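Local coordinates for protein transcriptional regulator (PDB 4IVN) that represses transcription of the nan operon for sialic acid catabolism and binds the sugar phosphate N-acetylmannosamine 6-phosphate in its sugar-isomerase-like domain, at residues F70-A75 with G230-G235; F38-D43 with T208-S213; N6-L11 with Y28-A33. All blocks are in the same frame, centred on the assembly; numbering follows the deposited sequence.

Interaction 1: residues F70-A75 with G230-G235; sequences FRMALA and GPLTGG
The guanidinium of R71 has P231 CD and G230 CA over one of its faces, so a charged plane is laid against loop carbons. Its NE comes to 3.5 Å from P231 CG, and NH2, further along, stands 3.7 Å from G230 C; the side chains of R71 and P231 cross obliquely. The chain of R71, otherwise extended, bends at chi3 (79°), which turns NE out of the line of CB, CG and CD. The polar end has its partner outside the pair: NH1 donates to the carbonyl O of Q39. P231 is the centre of the contact, because three residues of the helix border its ring. A75 CB approaches P231 CG at 3.8 Å, and M72 CE lies 3.6 Å from P231 CB, the methionine and the proline sliding past each other in opposite directions. Here helix 67-78 of the RpiR-type helix-turn-helix domain rests on a type I beta turn, G230 to T233, of the SIS domain, whose residues G230, P231 and G234 also line the pocket for the bound sugar phosphate. The turn is braced from within, G230 N donating to T233 OG1 at 2.9 Å. L232 extends the apolar surface: CD2 meets M72 CE at 3.8 Å, the side chains crossing at about a right angle, and CD1 approaches A75 CB at 4.2 Å. I273 and Q266 of the second subunit pack on M72 and L232, respectively.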
ATOM      1  N   PHE A  70      13.410  -9.519  24.069  1.00 31.66           N
ATOM      2  CA  PHE A  70      13.314 -11.008  24.149  1.00 33.63           C
ATOM      3  C   PHE A  70      12.768 -11.651  22.877  1.00 31.74           C
ATOM      4  O   PHE A  70      13.371 -12.606  22.337  1.00 37.08           O
ATOM      5  CB  PHE A  70      12.450 -11.380  25.352  1.00 35.08           C
ATOM      6  CG  PHE A  70      12.224 -12.859  25.488  1.00 36.66           C
ATOM      7  CD1 PHE A  70      11.242 -13.477  24.755  1.00 38.73           C
ATOM      8  CD2 PHE A  70      12.999 -13.612  26.395  1.00 42.13           C
ATOM      9  CE1 PHE A  70      11.044 -14.866  24.865  1.00 36.96           C
ATOM     10  CE2 PHE A  70      12.814 -14.985  26.525  1.00 46.07           C
ATOM     11  CZ  PHE A  70      11.808 -15.602  25.764  1.00 43.17           C
ATOM     12  N   ARG A  71      11.606 -11.149  22.375  1.00 33.14           N
ATOM     13  CA  ARG A  71      10.967 -11.803  21.238  1.00 30.96           C
ATOM     14  C   ARG A  71      11.889 -11.673  19.985  1.00 30.94           C
ATOM     15  O   ARG A  71      12.016 -12.582  19.202  1.00 31.69           O
ATOM     16  CB  ARG A  71       9.616 -11.173  20.966  1.00 31.36           C
ATOM     17  CG  ARG A  71       8.723 -12.057  20.070  1.00 37.50           C
ATOM     18  CD  ARG A  71       7.417 -11.293  19.833  1.00 39.36           C
ATOM     19  NE  ARG A  71       7.654 -10.279  18.791  1.00 33.84           N
ATOM     20  CZ  ARG A  71       6.758  -9.857  17.880  1.00 40.34           C
ATOM     21  NH1 ARG A  71       5.507 -10.308  17.881  1.00 40.55           N
ATOM     22  NH2 ARG A  71       7.110  -8.913  16.973  1.00 38.06           N
ATOM     23  N   MET A  72      12.522 -10.510  19.820  1.00 30.52           N
ATOM     24  CA  MET A  72      13.501 -10.324  18.722  1.00 31.07           C
ATOM     25  C   MET A  72      14.663 -11.363  18.832  1.00 37.86           C
ATOM     26  O   MET A  72      15.008 -12.044  17.832  1.00 35.91           O
ATOM     27  CB  MET A  72      14.096  -8.900  18.851  1.00 30.13           C
ATOM     28  CG  MET A  72      15.171  -8.518  17.813  1.00 34.11           C
ATOM     29  SD  MET A  72      14.430  -8.089  16.171  1.00 37.82           S
ATOM     30  CE  MET A  72      14.832  -9.646  15.385  1.00 36.99           C
ATOM     31  N   ALA A  73      15.285 -11.467  20.028  1.00 34.56           N
ATOM     32  CA  ALA A  73      16.356 -12.501  20.184  1.00 37.46           C
ATOM     33  C   ALA A  73      15.805 -13.871  19.886  1.00 38.12           C
ATOM     34  O   ALA A  73      16.504 -14.755  19.303  1.00 40.11           O
ATOM     35  CB  ALA A  73      16.918 -12.495  21.593  1.00 39.86           C
ATOM     36  N   LEU A  74      14.577 -14.094  20.330  1.00 37.81           N
ATOM     37  CA  LEU A  74      13.982 -15.392  20.071  1.00 36.77           C
ATOM     38  C   LEU A  74      13.981 -15.702  18.568  1.00 38.94           C
ATOM     39  O   LEU A  74      14.415 -16.816  18.131  1.00 35.78           O
ATOM     40  CB  LEU A  74      12.567 -15.466  20.662  1.00 36.57           C
ATOM     41  CG  LEU A  74      11.815 -16.754  20.311  1.00 36.01           C
ATOM     42  CD1 LEU A  74      12.537 -18.006  20.909  1.00 40.19           C
ATOM     43  CD2 LEU A  74      10.401 -16.722  20.841  1.00 34.53           C
ATOM     44  N   ALA A  75      13.496 -14.735  17.762  1.00 36.22           N
ATOM     45  CA  ALA A  75      13.310 -14.986  16.317  1.00 39.53           C
ATOM     46  C   ALA A  75      14.690 -15.205  15.671  1.00 42.03           C
ATOM     47  O   ALA A  75      14.861 -16.052  14.805  1.00 41.98           O
ATOM     48  CB  ALA A  75      12.509 -13.821  15.631  1.00 35.99           C
ATOM     49  N   GLY A 230       6.117 -10.852  12.796  1.00 28.87           N
ATOM     50  CA  GLY A 230       7.094 -11.276  13.843  1.00 31.12           C
ATOM     51  C   GLY A 230       8.270 -10.310  13.710  1.00 34.23           C
ATOM     52  O   GLY A 230       8.260  -9.458  12.794  1.00 36.84           O
ATOM     53  N   PRO A 231       9.300 -10.465  14.561  1.00 33.88           N
ATOM     54  CA  PRO A 231      10.391  -9.538  14.624  1.00 34.91           C
ATOM     55  C   PRO A 231      11.104  -9.411  13.286  1.00 35.15           C
ATOM     56  O   PRO A 231      11.710  -8.368  13.032  1.00 29.72           O
ATOM     57  CB  PRO A 231      11.335 -10.182  15.683  1.00 34.13           C
ATOM     58  CG  PRO A 231      10.340 -10.879  16.643  1.00 36.11           C
ATOM     59  CD  PRO A 231       9.466 -11.548  15.567  1.00 37.15           C
ATOM     60  N   LEU A 232      11.116 -10.475  12.488  1.00 33.04           N
ATOM     61  CA  LEU A 232      11.883 -10.478  11.258  1.00 35.50           C
ATOM     62  C   LEU A 232      10.960 -10.407  10.007  1.00 36.14           C
ATOM     63  O   LEU A 232      11.475 -10.441   8.873  1.00 34.68           O
ATOM     64  CB  LEU A 232      12.704 -11.765  11.151  1.00 36.97           C
ATOM     65  CG  LEU A 232      13.896 -11.885  12.094  1.00 40.58           C
ATOM     66  CD1 LEU A 232      14.541 -13.278  12.002  1.00 38.22           C
ATOM     67  CD2 LEU A 232      14.873 -10.778  11.707  1.00 38.34           C
ATOM     68  N   THR A 233       9.632 -10.377  10.212  1.00 30.76           N
ATOM     69  CA  THR A 233       8.704 -10.185   9.082  1.00 34.57           C
ATOM     70  C   THR A 233       7.867  -8.895   9.123  1.00 33.17           C
ATOM     71  O   THR A 233       6.746  -8.833   8.662  1.00 34.74           O
ATOM     72  CB  THR A 233       7.828 -11.484   8.994  1.00 37.93           C
ATOM     73  OG1 THR A 233       7.146 -11.613  10.225  1.00 37.25           O
ATOM     74  CG2 THR A 233       8.709 -12.767   8.839  1.00 40.75           C
ATOM     75  N   GLY A 234       8.409  -7.770   9.621  1.00 29.36           N
ATOM     76  CA  GLY A 234       7.556  -6.619   9.627  1.00 32.28           C
ATOM     77  C   GLY A 234       7.431  -6.189   8.175  1.00 31.45           C
ATOM     78  O   GLY A 234       8.357  -6.388   7.390  1.00 29.10           O
ATOM     79  N   GLY A 235       6.299  -5.618   7.822  1.00 31.17           N
ATOM     80  CA  GLY A 235       6.184  -5.114   6.446  1.00 34.52           C
ATOM     81  C   GLY A 235       5.927  -6.117   5.348  1.00 35.18           C
ATOM     82  O   GLY A 235       5.717  -5.660   4.225  1.00 32.01           O
TER

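Interaction 2: residues F38-D43 with T208-S213; sequences FQTITD and TNINHS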
ATOM      1  N   PHE A  38       5.322 -14.613  16.924  1.00 41.57           N
ATOM      2  CA  PHE A  38       4.201 -13.860  16.348  1.00 42.37           C
ATOM      3  C   PHE A  38       3.197 -13.414  17.402  1.00 41.27           C
ATOM      4  O   PHE A  38       2.156 -12.903  17.019  1.00 38.70           O
ATOM      5  CB  PHE A  38       3.517 -14.639  15.201  1.00 40.21           C
ATOM      6  CG  PHE A  38       4.491 -15.242  14.227  1.00 43.62           C
ATOM      7  CD1 PHE A  38       5.194 -14.445  13.326  1.00 40.97           C
ATOM      8  CD2 PHE A  38       4.692 -16.629  14.188  1.00 43.50           C
ATOM      9  CE1 PHE A  38       6.120 -15.001  12.427  1.00 38.72           C
ATOM     10  CE2 PHE A  38       5.604 -17.189  13.305  1.00 47.43           C
ATOM     11  CZ  PHE A  38       6.337 -16.365  12.430  1.00 48.72           C
ATOM     12  N   GLN A  39       3.534 -13.544  18.715  1.00 34.59           N
ATOM     13  CA  GLN A  39       2.587 -13.176  19.768  1.00 32.55           C
ATOM     14  C   GLN A  39       3.016 -11.850  20.353  1.00 34.18           C
ATOM     15  O   GLN A  39       4.208 -11.590  20.428  1.00 35.04           O
ATOM     16  CB  GLN A  39       2.599 -14.223  20.918  1.00 34.84           C
ATOM     17  CG  GLN A  39       1.990 -15.565  20.486  1.00 39.65           C
ATOM     18  CD  GLN A  39       1.836 -16.572  21.634  1.00 41.60           C
ATOM     19  OE1 GLN A  39       1.762 -16.198  22.807  1.00 41.02           O
ATOM     20  NE2 GLN A  39       1.762 -17.847  21.283  1.00 40.35           N
ATOM     21  N   THR A  40       2.032 -11.092  20.794  1.00 34.94           N
ATOM     22  CA  THR A  40       2.231  -9.863  21.526  1.00 36.19           C
ATOM     23  C   THR A  40       2.403 -10.167  23.003  1.00 34.18           C
ATOM     24  O   THR A  40       2.166 -11.297  23.437  1.00 36.16           O
ATOM     25  CB  THR A  40       1.042  -8.898  21.345  1.00 34.41           C
ATOM     26  OG1 THR A  40      -0.131  -9.431  21.997  1.00 33.29           O
ATOM     27  CG2 THR A  40       0.804  -8.674  19.854  1.00 30.81           C
ATOM     28  N   ILE A  41       2.819  -9.170  23.787  1.00 34.84           N
ATOM     29  CA  ILE A  41       2.945  -9.449  25.239  1.00 36.82           C
ATOM     30  C   ILE A  41       1.570  -9.867  25.749  1.00 38.44           C
ATOM     31  O   ILE A  41       1.470 -10.763  26.640  1.00 37.24           O
ATOM     32  CB  ILE A  41       3.543  -8.260  26.004  1.00 36.95           C
ATOM     33  CG1 ILE A  41       3.798  -8.648  27.454  1.00 40.02           C
ATOM     34  CG2 ILE A  41       2.747  -6.979  25.719  1.00 32.81           C
ATOM     35  CD1 ILE A  41       4.627  -7.583  28.143  1.00 43.04           C
ATOM     36  N   THR A  42       0.517  -9.271  25.142  1.00 35.28           N
ATOM     37  CA  THR A  42      -0.911  -9.456  25.581  1.00 36.89           C
ATOM     38  C   THR A  42      -1.318 -10.915  25.300  1.00 35.03           C
ATOM     39  O   THR A  42      -1.906 -11.581  26.147  1.00 35.95           O
ATOM     40  CB  THR A  42      -1.911  -8.459  24.909  1.00 36.99           C
ATOM     41  OG1 THR A  42      -1.317  -7.154  24.827  1.00 39.80           O
ATOM     42  CG2 THR A  42      -3.239  -8.342  25.642  1.00 39.76           C
ATOM     43  N   ASP A  43      -0.878 -11.454  24.178  1.00 35.09           N
ATOM     44  CA  ASP A  43      -1.116 -12.914  23.894  1.00 36.36           C
ATOM     45  C   ASP A  43      -0.360 -13.839  24.813  1.00 38.06           C
ATOM     46  O   ASP A  43      -0.933 -14.806  25.343  1.00 43.89           O
ATOM     47  CB  ASP A  43      -0.594 -13.294  22.492  1.00 37.67           C
ATOM     48  CG  ASP A  43      -1.464 -12.745  21.370  1.00 39.98           C
ATOM     49  OD1 ASP A  43      -2.717 -12.792  21.464  1.00 41.53           O
ATOM     50  OD2 ASP A  43      -0.863 -12.316  20.357  1.00 43.89           O
ATOM     51  N   THR A 208      -5.258  -3.982  12.549  1.00 33.65           N
ATOM     52  CA  THR A 208      -4.015  -4.684  12.998  1.00 32.07           C
ATOM     53  C   THR A 208      -4.031  -6.050  12.358  1.00 32.35           C
ATOM     54  O   THR A 208      -4.909  -6.353  11.537  1.00 31.69           O
ATOM     55  CB  THR A 208      -4.081  -5.010  14.526  1.00 39.50           C
ATOM     56  OG1 THR A 208      -5.137  -5.993  14.708  1.00 38.53           O
ATOM     57  CG2 THR A 208      -4.474  -3.829  15.250  1.00 38.41           C
ATOM     58  N   ASN A 209      -3.045  -6.867  12.714  1.00 29.32           N
ATOM     59  CA  ASN A 209      -3.022  -8.258  12.278  1.00 28.54           C
ATOM     60  C   ASN A 209      -2.914  -9.157  13.497  1.00 32.85           C
ATOM     61  O   ASN A 209      -2.441 -10.284  13.394  1.00 33.31           O
ATOM     62  CB  ASN A 209      -1.739  -8.512  11.383  1.00 28.95           C
ATOM     63  CG  ASN A 209      -1.777  -7.752  10.065  1.00 32.49           C
ATOM     64  OD1 ASN A 209      -1.886  -8.358   8.989  1.00 32.62           O
ATOM     65  ND2 ASN A 209      -1.578  -6.469  10.121  1.00 25.74           N
ATOM     66  N   ILE A 210      -3.428  -8.697  14.638  1.00 31.45           N
ATOM     67  CA  ILE A 210      -3.447  -9.545  15.798  1.00 37.91           C
ATOM     68  C   ILE A 210      -4.683  -9.196  16.668  1.00 34.78           C
ATOM     69  O   ILE A 210      -5.058  -8.040  16.775  1.00 37.20           O
ATOM     70  CB  ILE A 210      -2.081  -9.471  16.553  1.00 38.91           C
ATOM     71  CG1 ILE A 210      -1.952 -10.634  17.504  1.00 42.64           C
ATOM     72  CG2 ILE A 210      -1.891  -8.177  17.226  1.00 36.54           C
ATOM     73  CD1 ILE A 210      -0.898 -11.599  17.030  1.00 42.06           C
ATOM     74  N   ASN A 211      -5.348 -10.211  17.181  1.00 37.89           N
ATOM     75  CA  ASN A 211      -6.501  -9.989  18.050  1.00 41.85           C
ATOM     76  C   ASN A 211      -6.259  -9.303  19.366  1.00 40.68           C
ATOM     77  O   ASN A 211      -7.088  -8.500  19.783  1.00 43.80           O
ATOM     78  CB  ASN A 211      -7.264 -11.315  18.250  1.00 41.05           C
ATOM     79  CG  ASN A 211      -7.855 -11.767  16.950  1.00 45.85           C
ATOM     80  OD1 ASN A 211      -8.757 -11.126  16.429  1.00 48.31           O
ATOM     81  ND2 ASN A 211      -7.242 -12.750  16.329  1.00 52.29           N
ATOM     82  N   HIS A 212      -5.147  -9.630  20.055  1.00 38.59           N
ATOM     83  CA  HIS A 212      -4.900  -9.002  21.362  1.00 35.64           C
ATOM     84  C   HIS A 212      -3.583  -8.319  21.436  1.00 34.41           C
ATOM     85  O   HIS A 212      -2.553  -8.878  21.020  1.00 32.84           O
ATOM     86  CB  HIS A 212      -4.962 -10.044  22.450  1.00 40.20           C
ATOM     87  CG  HIS A 212      -6.221 -10.889  22.382  1.00 42.85           C
ATOM     88  ND1 HIS A 212      -7.379 -10.506  22.978  1.00 43.91           N
ATOM     89  CD2 HIS A 212      -6.468 -12.116  21.781  1.00 45.33           C
ATOM     90  CE1 HIS A 212      -8.317 -11.436  22.726  1.00 45.23           C
ATOM     91  NE2 HIS A 212      -7.749 -12.429  22.023  1.00 45.75           N
ATOM     92  N   SER A 213      -3.548  -7.137  22.029  1.00 34.33           N
ATOM     93  CA  SER A 213      -2.335  -6.372  21.895  1.00 34.29           C
ATOM     94  C   SER A 213      -2.600  -5.218  22.843  1.00 35.78           C
ATOM     95  O   SER A 213      -3.749  -5.001  23.214  1.00 35.38           O
ATOM     96  CB  SER A 213      -2.189  -5.898  20.416  1.00 33.85           C
ATOM     97  OG  SER A 213      -2.963  -4.671  20.232  1.00 32.85           O
TER
HETATM   98  O   HOH W   1      -4.124 -12.329  19.450  1.00 44.36           O
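A capping box at the start of helix 41-48, in the helix-turn-helix domain, meets the loop that follows strand 204-208 of the SIS domain, and its T40 binds the carbonyl of H212 across the gap. T40 OG1 sits between the backbone N and the carbonyl carbon (chi1 68°), where it accepts from D43 N at 3.1 Å and donates to H212 O at 2.7 Å. That donor is tilted out of the plane of the H212 carbonyl. The reciprocal half of the box runs from T40 N to D43 OD2, which is met on its anti side in a nearly straight bond (N-H...O 171°). The other carboxylate oxygen, D43 OD1, lies at the edge of the H212 ring, near its plane, with the carboxylate turned 86° against the ring. A water links the same oxygen to the loop, donating to D43 OD1 over a short 2.5 Å and accepting from H212 N at 2.9 Å. Beside these bonds, I210 and T40 reach tip to tip, CG2 to CG2 at 3.8 Å, and I210 CD1 lies against two oxygens, F38 O at 3.3 Å and D43 OD2 at 3.4 Å. T42 packs its CB against the H212-S213 backbone, and E52 of helix 52-61 also touches it. One hydroxyl thus serves both helix cap and interdomain bond, and each carboxylate oxygen has a polar partner. The helix N terminus would be expected to favour the charged form of D43, though nothing seen here fixes the charge of H212.

Interaction 3: residues N6-L11 with Y28-A33; sequences NLLVRL and YILENA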
ATOM      1  N   ASN A   6      20.153 -20.964  21.973  1.00 65.46           N
ATOM      2  CA  ASN A   6      21.017 -20.025  22.774  1.00 78.17           C
ATOM      3  C   ASN A   6      20.339 -19.128  23.830  1.00 70.53           C
ATOM      4  O   ASN A   6      20.557 -19.345  25.038  1.00 66.38           O
ATOM      5  CB  ASN A   6      21.944 -19.194  21.893  1.00 88.32           C
ATOM      6  CG  ASN A   6      23.161 -18.730  22.654  1.00 96.86           C
ATOM      7  OD1 ASN A   6      24.279 -19.112  22.330  1.00107.17           O
ATOM      8  ND2 ASN A   6      22.946 -17.945  23.709  1.00 97.16           N
ATOM      9  N   LEU A   7      19.555 -18.121  23.403  1.00 58.71           N
ATOM     10  CA  LEU A   7      18.446 -17.693  24.252  1.00 53.24           C
ATOM     11  C   LEU A   7      17.619 -18.950  24.637  1.00 52.37           C
ATOM     12  O   LEU A   7      17.184 -19.080  25.800  1.00 51.26           O
ATOM     13  CB  LEU A   7      17.507 -16.669  23.590  1.00 50.90           C
ATOM     14  CG  LEU A   7      16.222 -16.361  24.374  1.00 49.25           C
ATOM     15  CD1 LEU A   7      15.528 -15.129  23.824  1.00 47.98           C
ATOM     16  CD2 LEU A   7      15.247 -17.520  24.284  1.00 55.09           C
ATOM     17  N   LEU A   8      17.391 -19.868  23.690  1.00 48.71           N
ATOM     18  CA  LEU A   8      16.608 -21.066  24.048  1.00 52.64           C
ATOM     19  C   LEU A   8      17.346 -22.023  24.998  1.00 54.82           C
ATOM     20  O   LEU A   8      16.746 -22.574  25.948  1.00 53.15           O
ATOM     21  CB  LEU A   8      16.056 -21.805  22.826  1.00 56.78           C
ATOM     22  CG  LEU A   8      14.880 -21.105  22.123  1.00 59.35           C
ATOM     23  CD1 LEU A   8      14.603 -21.784  20.795  1.00 61.43           C
ATOM     24  CD2 LEU A   8      13.637 -21.088  23.003  1.00 61.52           C
ATOM     25  N   VAL A   9      18.646 -22.196  24.765  1.00 55.47           N
ATOM     26  CA  VAL A   9      19.480 -22.954  25.719  1.00 58.23           C
ATOM     27  C   VAL A   9      19.506 -22.248  27.084  1.00 57.99           C
ATOM     28  O   VAL A   9      19.397 -22.918  28.118  1.00 57.55           O
ATOM     29  CB  VAL A   9      20.948 -23.193  25.233  1.00 57.89           C
ATOM     30  CG1 VAL A   9      21.786 -23.949  26.321  1.00 59.10           C
ATOM     31  CG2 VAL A   9      20.940 -23.885  23.865  1.00 54.95           C
ATOM     32  N   ARG A  10      19.640 -20.913  27.095  1.00 60.02           N
ATOM     33  CA  ARG A  10      19.738 -20.199  28.364  1.00 59.43           C
ATOM     34  C   ARG A  10      18.458 -20.334  29.114  1.00 63.36           C
ATOM     35  O   ARG A  10      18.502 -20.529  30.340  1.00 63.30           O
ATOM     36  CB  ARG A  10      20.252 -18.766  28.238  1.00 60.57           C
ATOM     37  CG  ARG A  10      21.732 -18.717  27.842  1.00 65.64           C
ATOM     38  CD  ARG A  10      22.379 -17.358  28.075  1.00 73.54           C
ATOM     39  NE  ARG A  10      21.547 -16.302  27.507  1.00 83.65           N
ATOM     40  CZ  ARG A  10      20.526 -15.724  28.148  1.00 85.86           C
ATOM     41  NH1 ARG A  10      20.212 -16.077  29.394  1.00 89.12           N
ATOM     42  NH2 ARG A  10      19.809 -14.800  27.537  1.00 80.60           N
ATOM     43  N   LEU A  11      17.329 -20.352  28.388  1.00 61.15           N
ATOM     44  CA  LEU A  11      15.995 -20.464  29.025  1.00 57.08           C
ATOM     45  C   LEU A  11      15.901 -21.800  29.756  1.00 62.42           C
ATOM     46  O   LEU A  11      15.580 -21.865  30.956  1.00 64.23           O
ATOM     47  CB  LEU A  11      14.851 -20.305  28.011  1.00 51.02           C
ATOM     48  CG  LEU A  11      13.370 -20.040  28.405  1.00 48.59           C
ATOM     49  CD1 LEU A  11      13.142 -19.020  29.520  1.00 47.87           C
ATOM     50  CD2 LEU A  11      12.570 -19.626  27.170  1.00 47.01           C
ATOM     51  N   TYR A  28       5.927 -22.677  28.548  1.00 45.13           N
ATOM     52  CA  TYR A  28       5.114 -22.356  27.376  1.00 40.73           C
ATOM     53  C   TYR A  28       6.008 -21.880  26.225  1.00 43.93           C
ATOM     54  O   TYR A  28       5.826 -22.302  25.090  1.00 41.57           O
ATOM     55  CB  TYR A  28       4.008 -21.333  27.681  1.00 42.18           C
ATOM     56  CG  TYR A  28       3.144 -20.984  26.490  1.00 41.46           C
ATOM     57  CD1 TYR A  28       1.898 -21.593  26.292  1.00 44.75           C
ATOM     58  CD2 TYR A  28       3.555 -20.004  25.545  1.00 42.22           C
ATOM     59  CE1 TYR A  28       1.105 -21.275  25.165  1.00 43.85           C
ATOM     60  CE2 TYR A  28       2.756 -19.682  24.444  1.00 40.08           C
ATOM     61  CZ  TYR A  28       1.536 -20.321  24.264  1.00 45.12           C
ATOM     62  OH  TYR A  28       0.778 -20.008  23.155  1.00 44.38           O
ATOM     63  N   ILE A  29       6.986 -21.022  26.503  1.00 40.87           N
ATOM     64  CA  ILE A  29       7.830 -20.541  25.442  1.00 40.97           C
ATOM     65  C   ILE A  29       8.698 -21.657  24.852  1.00 46.14           C
ATOM     66  O   ILE A  29       8.869 -21.729  23.621  1.00 46.44           O
ATOM     67  CB  ILE A  29       8.732 -19.378  25.929  1.00 40.88           C
ATOM     68  CG1 ILE A  29       7.857 -18.195  26.378  1.00 38.67           C
ATOM     69  CG2 ILE A  29       9.573 -18.892  24.768  1.00 41.88           C
ATOM     70  CD1 ILE A  29       8.568 -17.088  27.169  1.00 37.47           C
ATOM     71  N   LEU A  30       9.293 -22.479  25.719  1.00 44.25           N
ATOM     72  CA  LEU A  30      10.193 -23.566  25.303  1.00 49.28           C
ATOM     73  C   LEU A  30       9.435 -24.546  24.400  1.00 53.86           C
ATOM     74  O   LEU A  30      10.044 -25.189  23.518  1.00 55.53           O
ATOM     75  CB  LEU A  30      10.788 -24.334  26.519  1.00 51.05           C
ATOM     76  CG  LEU A  30      11.994 -23.715  27.248  1.00 50.90           C
ATOM     77  CD1 LEU A  30      12.265 -24.388  28.628  1.00 49.75           C
ATOM     78  CD2 LEU A  30      13.222 -23.747  26.350  1.00 54.15           C
ATOM     79  N   GLU A  31       8.124 -24.676  24.643  1.00 47.67           N
ATOM     80  CA  GLU A  31       7.290 -25.586  23.872  1.00 50.66           C
ATOM     81  C   GLU A  31       6.670 -24.987  22.656  1.00 49.82           C
ATOM     82  O   GLU A  31       6.261 -25.735  21.789  1.00 49.63           O
ATOM     83  CB  GLU A  31       6.217 -26.277  24.719  1.00 52.72           C
ATOM     84  CG  GLU A  31       6.843 -27.202  25.747  1.00 59.04           C
ATOM     85  CD  GLU A  31       6.033 -27.364  27.024  1.00 65.19           C
ATOM     86  OE1 GLU A  31       4.791 -27.464  26.964  1.00 70.75           O
ATOM     87  OE2 GLU A  31       6.662 -27.429  28.095  1.00 70.00           O
ATOM     88  N   ASN A  32       6.593 -23.660  22.576  1.00 46.51           N
ATOM     89  CA  ASN A  32       5.776 -23.004  21.519  1.00 49.80           C
ATOM     90  C   ASN A  32       6.535 -21.960  20.753  1.00 42.49           C
ATOM     91  O   ASN A  32       5.956 -21.010  20.200  1.00 46.19           O
ATOM     92  CB  ASN A  32       4.523 -22.375  22.139  1.00 47.53           C
ATOM     93  CG  ASN A  32       3.608 -23.406  22.710  1.00 53.03           C
ATOM     94  OD1 ASN A  32       2.953 -24.109  21.972  1.00 55.18           O
ATOM     95  ND2 ASN A  32       3.582 -23.530  24.036  1.00 49.55           N
ATOM     96  N   ALA A  33       7.848 -22.086  20.833  1.00 46.62           N
ATOM     97  CA  ALA A  33       8.760 -20.982  20.565  1.00 45.21           C
ATOM     98  C   ALA A  33       8.601 -20.436  19.172  1.00 44.97           C
ATOM     99  O   ALA A  33       8.631 -19.209  18.976  1.00 37.52           O
ATOM    100  CB  ALA A  33      10.212 -21.371  20.818  1.00 48.63           C
TER
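L11 carries its CG anti to the backbone N (chi1 -165°), whereas L30 has CG beside its own backbone N (chi1 -81°), and from these two rotations the branch points come to 4.1 Å, L11 CG to L30 CG. The two leucines slide past each other in opposite directions. On L11, CD2 does the further reaching: it lies 3.9 Å from I29 CG2, the isoleucine crossing it at about a right angle. L30 CD2 turns to the backbone of the other helix and rests 3.7 Å from L8 O, and L8 CD2 in its turn touches A33 CB at 4.1 Å. In the helix-turn-helix domain of the RpiR family this joins helix 7-13 to helix 20-36; the axes of 7-11 and 28-33 run 145° apart, closer to antiparallel than to perpendicular, and approach to 10.6 Å. The side-chain contacts are all aliphatic, from L8, L11, I29, L30 and A33; L8 also offers its backbone carbonyl to L30. Other parts of the domain close around it: L44 of helix 41-48 packs on I29, L78 of helix 67-78 on L8, and M62 on L11.

From the N terminus, interaction 3 is the first to close: helix 7-13 meets helix 20-36 within the helix-turn-helix domain, with sixteen residues, mostly helical, between the two segments. The chain then enters 38-43, opening interaction 2, and 70-75, opening interaction 1. Both wait for the SIS domain, where 208-213 is reached before 230-235, so interactions 1 and 2 cross instead of nesting, each spanning more than 150 residues. Together they bind the two domains at two neighbouring points, joined by the probable hydrogen bond from R71 to Q39. Interaction 3 connects to both, through L7 and A33 packing on helix 67-78 and through Y28 with Q39.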